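Local coordinates for ribosome-inactivating protein 3 (Zea mays, PDB 2PQG) that belongs to the ribosome-inactivating protein family of plants and is a single-chain maize protein also known as B-32, at residues A[32-40]-A[225-233]; A[186-196]-A[209-220]. All coordinates share one frame; numbering follows the deposited sequence.

Overall arrangement
Both contacts belong to one chain of the ribosome-inactivating protein fold, with contact 2 nested inside the loop that contact 1 closes. Contact 1 ties the loop after helix 15-27 to helix 220-232, near the periphery, its centre about 23 Å from the centre of the chain. Contact 2 is deeper, its centre about 11 Å from that of the chain. It packs the end of helix 171-189 and the start of helix 191-199 against helix 211-217. The centres of the two contacts lie 19 Å apart, and their nearest atoms about 5 Å apart without touching. Helices 211-217 and 220-232 follow each other in the chain. The same run of chain therefore meets the helical interior first and the early loop afterwards.

Contact 1: A[32-40]-A[225-233]; sequences DHKGIFQPV and KAAFEWADH
Phe228 turns its CG anti to its own carbonyl carbon (chi1 -84°), and Ile36 does the same with CG1, which brings the Ile36 methyl CD1 over the phenyl ring. A loop with a type II beta turn, His33 to Ile36, here packs on the last turns of helix 220-232. The CH-pi contact is nearly centred: CD1 of Ile36 stands 3.5 Å from the centroid of the Phe228 ring, 6° off the normal. Val40 reaches the same ring at its edge, in its plane, with CG1 3.7 Å from CZ of Phe228. His33 makes an edge-to-face pair in which Phe228 supplies the edge, CE2, and the imidazole supplies the face. Their planes stand at 50°. Further along the helix, Ala231 CB packs 3.7 Å from CG1 of Ile36. The backbones are near here, with the bare CA of Gly35 4.1 Å from Ala231 CA; a side chain on Gly35 would run into that atom. Outside the two segments, Val40 also touches Thr31 and Asn261. A water donates to Gly35 O at 2.8 Å. The same water lies 2.4 Å from Ala227 O, too short to be trusted, so a bridge from Gly35 O to Ala227 O is doubtful.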
loop_
_atom_site.group_PDB
_atom_site.type_symbol
_atom_site.label_atom_id
_atom_site.label_comp_id
_atom_site.label_asym_id
_atom_site.label_seq_id
_atom_site.Cartn_x
_atom_site.Cartn_y
_atom_site.Cartn_z
ATOM N N ASP A 32 -16.024 5.640 -16.436
ATOM C CA ASP A 32 -17.216 5.960 -15.676
ATOM C C ASP A 32 -18.273 4.906 -15.988
ATOM O O ASP A 32 -18.777 4.842 -17.105
ATOM C CB ASP A 32 -17.720 7.357 -16.045
ATOM C CG ASP A 32 -18.905 7.795 -15.198
ATOM O OD1 ASP A 32 -19.380 8.939 -15.372
ATOM O OD2 ASP A 32 -19.368 6.997 -14.356
ATOM N N HIS A 33 -18.578 4.062 -15.005
ATOM C CA HIS A 33 -19.585 3.017 -15.168
ATOM C C HIS A 33 -20.889 3.534 -14.562
ATOM O O HIS A 33 -20.891 4.087 -13.459
ATOM C CB HIS A 33 -19.155 1.742 -14.438
ATOM C CG HIS A 33 -19.868 0.501 -14.898
ATOM N ND1 HIS A 33 -19.347 -0.343 -15.850
ATOM C CD2 HIS A 33 -21.047 -0.045 -14.510
ATOM C CE1 HIS A 33 -20.173 -1.365 -16.032
ATOM N NE2 HIS A 33 -21.208 -1.207 -15.232
ATOM N N LYS A 34 -21.993 3.362 -15.286
ATOM C CA LYS A 34 -23.298 3.813 -14.812
ATOM C C LYS A 34 -23.685 3.019 -13.561
ATOM O O LYS A 34 -23.531 1.796 -13.524
ATOM C CB LYS A 34 -24.351 3.609 -15.911
ATOM C CG LYS A 34 -25.739 4.138 -15.566
ATOM C CD LYS A 34 -26.831 3.427 -16.363
ATOM C CE LYS A 34 -27.087 4.074 -17.717
ATOM N NZ LYS A 34 -25.867 4.138 -18.564
ATOM N N GLY A 35 -24.173 3.710 -12.536
ATOM C CA GLY A 35 -24.567 3.022 -11.320
ATOM C C GLY A 35 -23.442 2.825 -10.325
ATOM O O GLY A 35 -23.662 2.323 -9.225
ATOM N N ILE A 36 -22.233 3.218 -10.711
ATOM C CA ILE A 36 -21.067 3.092 -9.847
ATOM C C ILE A 36 -20.482 4.487 -9.594
ATOM O O ILE A 36 -19.860 5.077 -10.479
ATOM C CB ILE A 36 -19.987 2.186 -10.501
ATOM C CG1 ILE A 36 -20.581 0.809 -10.800
ATOM C CG2 ILE A 36 -18.794 2.026 -9.572
ATOM C CD1 ILE A 36 -19.580 -0.210 -11.342
ATOM N N PHE A 37 -20.695 5.013 -8.390
ATOM C CA PHE A 37 -20.193 6.334 -8.029
ATOM C C PHE A 37 -18.685 6.469 -8.245
ATOM O O PHE A 37 -18.232 7.430 -8.858
ATOM C CB PHE A 37 -20.521 6.644 -6.565
ATOM C CG PHE A 37 -21.990 6.827 -6.289
ATOM C CD1 PHE A 37 -22.509 6.534 -5.026
ATOM C CD2 PHE A 37 -22.853 7.310 -7.275
ATOM C CE1 PHE A 37 -23.868 6.715 -4.746
ATOM C CE2 PHE A 37 -24.214 7.497 -7.008
ATOM C CZ PHE A 37 -24.721 7.198 -5.739
ATOM N N GLN A 38 -17.909 5.507 -7.750
ATOM C CA GLN A 38 -16.457 5.557 -7.887
ATOM C C GLN A 38 -15.942 5.222 -9.275
ATOM O O GLN A 38 -16.544 4.438 -10.002
ATOM C CB GLN A 38 -15.780 4.581 -6.921
ATOM C CG GLN A 38 -16.176 4.718 -5.472
ATOM C CD GLN A 38 -17.387 3.884 -5.117
ATOM O OE1 GLN A 38 -18.071 3.350 -5.994
ATOM N NE2 GLN A 38 -17.666 3.775 -3.823
ATOM N N PRO A 39 -14.815 5.834 -9.667
ATOM C CA PRO A 39 -14.219 5.569 -10.973
ATOM C C PRO A 39 -13.750 4.118 -10.980
ATOM O O PRO A 39 -13.333 3.594 -9.946
ATOM C CB PRO A 39 -13.047 6.542 -11.015
ATOM C CG PRO A 39 -13.574 7.709 -10.285
ATOM C CD PRO A 39 -14.267 7.077 -9.095
ATOM N N VAL A 40 -13.814 3.482 -12.145
ATOM C CA VAL A 40 -13.399 2.092 -12.295
ATOM C C VAL A 40 -11.992 2.047 -12.888
ATOM O O VAL A 40 -11.755 2.575 -13.981
ATOM C CB VAL A 40 -14.360 1.339 -13.229
ATOM C CG1 VAL A 40 -14.048 -0.148 -13.211
ATOM C CG2 VAL A 40 -15.787 1.593 -12.802
ATOM N N LYS A 225 -16.654 -5.785 -6.157
ATOM C CA LYS A 225 -17.642 -6.636 -6.822
ATOM C C LYS A 225 -19.049 -6.157 -6.457
ATOM O O LYS A 225 -19.933 -6.083 -7.312
ATOM C CB LYS A 225 -17.456 -8.100 -6.410
ATOM C CG LYS A 225 -16.159 -8.711 -6.929
ATOM C CD LYS A 225 -16.043 -10.218 -6.671
ATOM C CE LYS A 225 -14.858 -10.777 -7.448
ATOM N NZ LYS A 225 -14.826 -12.260 -7.493
ATOM N N ALA A 226 -19.249 -5.824 -5.185
ATOM C CA ALA A 226 -20.538 -5.324 -4.731
ATOM C C ALA A 226 -20.842 -4.012 -5.446
ATOM O O ALA A 226 -21.993 -3.735 -5.785
ATOM C CB ALA A 226 -20.525 -5.107 -3.220
ATOM N N ALA A 227 -19.810 -3.200 -5.671
ATOM C CA ALA A 227 -19.999 -1.923 -6.346
ATOM C C ALA A 227 -20.702 -2.176 -7.671
ATOM O O ALA A 227 -21.635 -1.459 -8.041
ATOM C CB ALA A 227 -18.660 -1.247 -6.577
ATOM N N PHE A 228 -20.249 -3.211 -8.373
ATOM C CA PHE A 228 -20.830 -3.583 -9.660
ATOM C C PHE A 228 -22.219 -4.212 -9.512
ATOM O O PHE A 228 -23.102 -3.981 -10.342
ATOM C CB PHE A 228 -19.905 -4.547 -10.409
ATOM C CG PHE A 228 -18.812 -3.859 -11.186
ATOM C CD1 PHE A 228 -17.734 -3.257 -10.538
ATOM C CD2 PHE A 228 -18.869 -3.808 -12.576
ATOM C CE1 PHE A 228 -16.734 -2.611 -11.265
ATOM C CE2 PHE A 228 -17.877 -3.164 -13.310
ATOM C CZ PHE A 228 -16.806 -2.567 -12.655
ATOM N N GLU A 229 -22.411 -5.004 -8.459
ATOM C CA GLU A 229 -23.707 -5.626 -8.220
ATOM C C GLU A 229 -24.763 -4.564 -7.914
ATOM O O GLU A 229 -25.917 -4.697 -8.320
ATOM C CB GLU A 229 -23.638 -6.609 -7.050
ATOM C CG GLU A 229 -25.013 -7.116 -6.623
ATOM C CD GLU A 229 -24.964 -8.176 -5.538
ATOM O OE1 GLU A 229 -26.043 -8.503 -4.993
ATOM O OE2 GLU A 229 -23.859 -8.686 -5.234
ATOM N N TRP A 230 -24.362 -3.519 -7.188
ATOM C CA TRP A 230 -25.279 -2.447 -6.829
ATOM C C TRP A 230 -25.569 -1.553 -8.017
ATOM O O TRP A 230 -26.527 -0.771 -8.006
ATOM C CB TRP A 230 -24.735 -1.637 -5.642
ATOM C CG TRP A 230 -25.080 -2.250 -4.314
ATOM C CD1 TRP A 230 -26.254 -2.857 -3.967
ATOM C CD2 TRP A 230 -24.254 -2.281 -3.147
ATOM N NE1 TRP A 230 -26.210 -3.263 -2.653
ATOM C CE2 TRP A 230 -24.993 -2.924 -2.126
ATOM C CE3 TRP A 230 -22.961 -1.826 -2.863
ATOM C CZ2 TRP A 230 -24.481 -3.123 -0.843
ATOM C CZ3 TRP A 230 -22.453 -2.026 -1.582
ATOM C CH2 TRP A 230 -23.216 -2.671 -0.590
ATOM N N ALA A 231 -24.728 -1.654 -9.040
ATOM C CA ALA A 231 -24.934 -0.903 -10.275
ATOM C C ALA A 231 -26.175 -1.540 -10.949
ATOM O O ALA A 231 -27.013 -0.845 -11.527
ATOM C CB ALA A 231 -23.736 -1.054 -11.195
ATOM N N ASP A 232 -26.284 -2.868 -10.883
ATOM C CA ASP A 232 -27.403 -3.580 -11.498
ATOM C C ASP A 232 -28.654 -3.595 -10.613
ATOM O O ASP A 232 -29.749 -3.320 -11.097
ATOM C CB ASP A 232 -27.000 -5.024 -11.833
ATOM C CG ASP A 232 -26.061 -5.114 -13.028
ATOM O OD1 ASP A 232 -25.608 -6.234 -13.350
ATOM O OD2 ASP A 232 -25.785 -4.066 -13.653
ATOM N N HIS A 233 -28.491 -3.906 -9.332
ATOM C CA HIS A 233 -29.580 -3.972 -8.405
ATOM C C HIS A 233 -29.223 -3.193 -7.152
ATOM O O HIS A 233 -28.697 -3.739 -6.166
ATOM C CB HIS A 233 -29.883 -5.444 -8.060
ATOM C CG HIS A 233 -29.957 -6.322 -9.269
ATOM N ND1 HIS A 233 -28.892 -7.080 -9.707
ATOM C CD2 HIS A 233 -30.965 -6.551 -10.143
ATOM C CE1 HIS A 233 -29.245 -7.751 -10.790
ATOM N NE2 HIS A 233 -30.499 -7.448 -11.075
HETATM O O HOH W 1 -22.548 0.682 -7.294
#

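Contact 2: A[186-196]-A[209-220]; sequences EGLRFNTVSRT and LTVTQGKQVQKW
Trp220 and Arg189 meet flat, guanidinium over indole. The planes are 5° apart, and the centres are separated by 3.8 Å. The extended Arg189 chain lies across the same face, with CD 3.6 Å from the centroid of the five-membered ring, so a CH-pi contact adjoins the cation-pi contact. NH2 of Arg189 is hydrogen-bonded to Asn71 O, and NH1 forms a long salt bridge with Glu186 OE2. The flat stack and the Asn71 bond probably do most to limit rotation of the group. Phe190 is the main bump. Its CZ enters the hollow between Val217 and Trp220, 3.4 Å from CA of Val217. CG2 of Val217 lies above the centre of the phenyl ring, while the edge of Trp220 points toward a ring face in an offset edge-to-face pair with planes at 61°. Val217 is a bump with two branches. CG1, anti to its backbone N, leans on the Glu186 carboxylate, 3.4 Å from OE2. CG2 meets Val193 CG2 at 3.7 Å. Leu209 CD2 fits beside Val193 and Thr196, closing the far end. Beside these apolar groups, the Gln213 side chain passes Thr192 in the opposite direction and crosses Thr196 obliquely. A water donates to both Glu186 OE2 and Val217 O. The N-to-C directions of helices 191-196 and 211-217 differ by 140°, nearer antiparallel than parallel, their axes 10.8 Å apart at closest approach. Helix 15-27 lies against Leu188, Asn191 and Ser194, helix 109-112 touches Val217 and Gln218, and Tyr73, next to strand 74-78, meets Arg189.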
loop_
_atom_site.group_PDB
_atom_site.type_symbol
_atom_site.label_atom_id
_atom_site.label_comp_id
_atom_site.label_asym_id
_atom_site.label_seq_id
_atom_site.Cartn_x
_atom_site.Cartn_y
_atom_site.Cartn_z
ATOM N N GLU A 186 -3.432 1.806 -0.247
ATOM C CA GLU A 186 -4.729 1.745 0.413
ATOM C C GLU A 186 -5.283 3.136 0.667
ATOM O O GLU A 186 -6.494 3.311 0.794
ATOM C CB GLU A 186 -4.619 0.940 1.713
ATOM C CG GLU A 186 -4.105 -0.473 1.474
ATOM C CD GLU A 186 -5.088 -1.369 0.717
ATOM O OE1 GLU A 186 -5.975 -0.837 0.024
ATOM O OE2 GLU A 186 -4.967 -2.612 0.800
ATOM N N GLY A 187 -4.400 4.126 0.738
ATOM C CA GLY A 187 -4.858 5.486 0.931
ATOM C C GLY A 187 -5.550 5.932 -0.350
ATOM O O GLY A 187 -6.538 6.673 -0.313
ATOM N N LEU A 188 -5.035 5.469 -1.489
ATOM C CA LEU A 188 -5.595 5.816 -2.792
ATOM C C LEU A 188 -6.912 5.065 -3.058
ATOM O O LEU A 188 -7.875 5.641 -3.568
ATOM C CB LEU A 188 -4.577 5.509 -3.901
ATOM C CG LEU A 188 -3.261 6.300 -3.961
ATOM C CD1 LEU A 188 -2.322 5.649 -4.963
ATOM C CD2 LEU A 188 -3.517 7.748 -4.343
ATOM N N ARG A 189 -6.948 3.784 -2.706
ATOM C CA ARG A 189 -8.142 2.965 -2.894
ATOM C C ARG A 189 -9.316 3.383 -2.007
ATOM O O ARG A 189 -10.447 3.516 -2.475
ATOM C CB ARG A 189 -7.845 1.501 -2.572
ATOM C CG ARG A 189 -7.033 0.729 -3.574
ATOM C CD ARG A 189 -6.707 -0.620 -2.963
ATOM N NE ARG A 189 -5.981 -1.483 -3.879
ATOM C CZ ARG A 189 -5.634 -2.732 -3.598
ATOM N NH1 ARG A 189 -5.945 -3.255 -2.422
ATOM N NH2 ARG A 189 -4.994 -3.465 -4.498
ATOM N N PHE A 190 -9.045 3.565 -0.719
ATOM C CA PHE A 190 -10.086 3.907 0.238
ATOM C C PHE A 190 -10.039 5.327 0.759
ATOM O O PHE A 190 -9.008 5.756 1.282
ATOM C CB PHE A 190 -10.013 2.978 1.455
ATOM C CG PHE A 190 -10.134 1.527 1.128
ATOM C CD1 PHE A 190 -9.049 0.817 0.625
ATOM C CD2 PHE A 190 -11.339 0.865 1.321
ATOM C CE1 PHE A 190 -9.165 -0.544 0.327
ATOM C CE2 PHE A 190 -11.461 -0.489 1.027
ATOM C CZ PHE A 190 -10.373 -1.196 0.525
ATOM N N ASN A 191 -11.148 6.054 0.637
ATOM C CA ASN A 191 -11.193 7.404 1.176
ATOM C C ASN A 191 -11.437 7.296 2.686
ATOM O O ASN A 191 -11.379 8.289 3.411
ATOM C CB ASN A 191 -12.272 8.261 0.497
ATOM C CG ASN A 191 -13.559 7.510 0.242
ATOM O OD1 ASN A 191 -14.633 8.108 0.164
ATOM N ND2 ASN A 191 -13.462 6.203 0.090
ATOM N N THR A 192 -11.699 6.082 3.163
ATOM C CA THR A 192 -11.890 5.881 4.593
ATOM C C THR A 192 -10.489 5.888 5.231
ATOM O O THR A 192 -10.307 6.322 6.366
ATOM C CB THR A 192 -12.636 4.540 4.890
ATOM O OG1 THR A 192 -12.763 4.359 6.309
ATOM C CG2 THR A 192 -11.900 3.355 4.272
ATOM N N VAL A 193 -9.502 5.422 4.472
ATOM C CA VAL A 193 -8.119 5.383 4.930
ATOM C C VAL A 193 -7.450 6.748 4.753
ATOM O O VAL A 193 -6.742 7.219 5.647
ATOM C CB VAL A 193 -7.301 4.324 4.155
ATOM C CG1 VAL A 193 -5.810 4.496 4.435
ATOM C CG2 VAL A 193 -7.762 2.934 4.568
ATOM N N SER A 194 -7.666 7.380 3.602
ATOM C CA SER A 194 -7.082 8.684 3.358
ATOM C C SER A 194 -7.637 9.694 4.367
ATOM O O SER A 194 -6.915 10.595 4.796
ATOM C CB SER A 194 -7.362 9.138 1.928
ATOM O OG SER A 194 -8.748 9.184 1.671
ATOM N N ARG A 195 -8.904 9.551 4.762
ATOM C CA ARG A 195 -9.473 10.474 5.749
ATOM C C ARG A 195 -8.820 10.265 7.113
ATOM O O ARG A 195 -8.490 11.219 7.806
ATOM C CB ARG A 195 -10.984 10.287 5.903
ATOM C CG ARG A 195 -11.814 10.785 4.737
ATOM C CD ARG A 195 -13.246 11.063 5.176
ATOM N NE ARG A 195 -13.865 9.893 5.795
ATOM C CZ ARG A 195 -14.415 8.888 5.121
ATOM N NH1 ARG A 195 -14.948 7.866 5.779
ATOM N NH2 ARG A 195 -14.445 8.914 3.793
ATOM N N THR A 196 -8.635 9.005 7.492
ATOM C CA THR A 196 -8.030 8.673 8.776
ATOM C C THR A 196 -6.539 8.981 8.808
ATOM O O THR A 196 -6.037 9.510 9.803
ATOM C CB THR A 196 -8.257 7.189 9.122
ATOM O OG1 THR A 196 -9.665 6.943 9.229
ATOM C CG2 THR A 196 -7.585 6.831 10.448
ATOM N N LEU A 209 -5.707 2.605 11.652
ATOM C CA LEU A 209 -7.066 2.297 11.231
ATOM C C LEU A 209 -7.704 1.268 12.155
ATOM O O LEU A 209 -7.040 0.346 12.630
ATOM C CB LEU A 209 -7.076 1.787 9.788
ATOM C CG LEU A 209 -6.148 2.506 8.807
ATOM C CD1 LEU A 209 -5.531 1.520 7.828
ATOM C CD2 LEU A 209 -6.897 3.605 8.068
ATOM N N THR A 210 -8.997 1.435 12.405
ATOM C CA THR A 210 -9.702 0.641 13.412
ATOM C C THR A 210 -9.698 -0.813 12.880
ATOM O O THR A 210 -9.319 -1.079 11.723
ATOM C CB THR A 210 -11.180 1.072 13.578
ATOM O OG1 THR A 210 -11.909 0.804 12.367
ATOM C CG2 THR A 210 -11.257 2.532 13.907
ATOM N N VAL A 211 -10.109 -1.754 13.726
ATOM C CA VAL A 211 -10.170 -3.160 13.349
ATOM C C VAL A 211 -11.104 -3.297 12.157
ATOM O O VAL A 211 -10.789 -3.965 11.162
ATOM C CB VAL A 211 -10.724 -4.013 14.504
ATOM C CG1 VAL A 211 -11.205 -5.374 13.988
ATOM C CG2 VAL A 211 -9.656 -4.188 15.562
ATOM N N THR A 212 -12.254 -2.645 12.264
ATOM C CA THR A 212 -13.258 -2.702 11.215
ATOM C C THR A 212 -12.755 -2.136 9.901
ATOM O O THR A 212 -13.053 -2.691 8.841
ATOM C CB THR A 212 -14.540 -1.955 11.636
ATOM O OG1 THR A 212 -15.081 -2.579 12.807
ATOM C CG2 THR A 212 -15.573 -1.986 10.513
ATOM N N GLN A 213 -12.002 -1.037 9.967
ATOM C CA GLN A 213 -11.459 -0.417 8.759
ATOM C C GLN A 213 -10.515 -1.398 8.086
ATOM O O GLN A 213 -10.568 -1.599 6.865
ATOM C CB GLN A 213 -10.690 0.861 9.088
ATOM C CG GLN A 213 -11.544 2.041 9.506
ATOM C CD GLN A 213 -10.745 3.334 9.583
ATOM O OE1 GLN A 213 -10.824 4.187 8.693
ATOM N NE2 GLN A 213 -9.962 3.480 10.644
ATOM N N GLY A 214 -9.662 -2.012 8.902
ATOM C CA GLY A 214 -8.711 -2.976 8.391
ATOM C C GLY A 214 -9.399 -4.122 7.676
ATOM O O GLY A 214 -8.939 -4.585 6.633
ATOM N N LYS A 215 -10.508 -4.590 8.229
ATOM C CA LYS A 215 -11.223 -5.692 7.602
ATOM C C LYS A 215 -11.836 -5.321 6.259
ATOM O O LYS A 215 -11.902 -6.148 5.358
ATOM C CB LYS A 215 -12.295 -6.227 8.543
ATOM C CG LYS A 215 -11.819 -7.372 9.405
ATOM C CD LYS A 215 -12.581 -7.366 10.705
ATOM C CE LYS A 215 -12.499 -8.694 11.442
ATOM N NZ LYS A 215 -13.218 -8.603 12.757
ATOM N N GLN A 216 -12.284 -4.082 6.123
ATOM C CA GLN A 216 -12.870 -3.639 4.870
ATOM C C GLN A 216 -11.750 -3.468 3.862
ATOM O O GLN A 216 -11.878 -3.849 2.697
ATOM C CB GLN A 216 -13.572 -2.311 5.066
ATOM C CG GLN A 216 -14.496 -2.306 6.240
ATOM C CD GLN A 216 -15.090 -0.951 6.462
ATOM O OE1 GLN A 216 -14.375 0.015 6.743
ATOM N NE2 GLN A 216 -16.408 -0.854 6.325
ATOM N N VAL A 217 -10.653 -2.879 4.325
ATOM C CA VAL A 217 -9.492 -2.656 3.479
ATOM C C VAL A 217 -9.050 -3.965 2.838
ATOM O O VAL A 217 -8.700 -4.006 1.651
ATOM C CB VAL A 217 -8.307 -2.077 4.295
ATOM C CG1 VAL A 217 -7.016 -2.186 3.500
ATOM C CG2 VAL A 217 -8.577 -0.630 4.633
ATOM N N GLN A 218 -9.069 -5.031 3.629
ATOM C CA GLN A 218 -8.657 -6.337 3.151
ATOM C C GLN A 218 -9.675 -6.970 2.226
ATOM O O GLN A 218 -9.408 -8.020 1.653
ATOM C CB GLN A 218 -8.386 -7.272 4.326
ATOM C CG GLN A 218 -7.125 -6.932 5.102
ATOM C CD GLN A 218 -6.741 -8.018 6.082
ATOM O OE1 GLN A 218 -7.179 -8.021 7.230
ATOM N NE2 GLN A 218 -5.930 -8.960 5.622
ATOM N N LYS A 219 -10.837 -6.341 2.074
ATOM C CA LYS A 219 -11.876 -6.884 1.203
ATOM C C LYS A 219 -12.156 -5.976 0.013
ATOM O O LYS A 219 -13.252 -5.986 -0.549
ATOM C CB LYS A 219 -13.169 -7.120 1.996
ATOM C CG LYS A 219 -13.133 -8.339 2.901
ATOM C CD LYS A 219 -12.945 -9.599 2.088
ATOM C CE LYS A 219 -12.976 -10.842 2.961
ATOM N NZ LYS A 219 -11.791 -10.971 3.851
ATOM N N TRP A 220 -11.150 -5.199 -0.375
ATOM C CA TRP A 220 -11.271 -4.277 -1.495
ATOM C C TRP A 220 -11.897 -4.903 -2.730
ATOM O O TRP A 220 -12.703 -4.263 -3.408
ATOM C CB TRP A 220 -9.898 -3.737 -1.881
ATOM C CG TRP A 220 -9.950 -2.701 -2.962
ATOM C CD1 TRP A 220 -10.571 -1.487 -2.896
ATOM C CD2 TRP A 220 -9.350 -2.778 -4.267
ATOM N NE1 TRP A 220 -10.383 -0.796 -4.068
ATOM C CE2 TRP A 220 -9.632 -1.551 -4.917
ATOM C CE3 TRP A 220 -8.575 -3.736 -4.924
ATOM C CZ2 TRP A 220 -9.195 -1.287 -6.230
ATOM C CZ3 TRP A 220 -8.140 -3.461 -6.231
ATOM C CH2 TRP A 220 -8.440 -2.236 -6.857
HETATM O O HOH W 2 -6.168 -5.082 0.255
#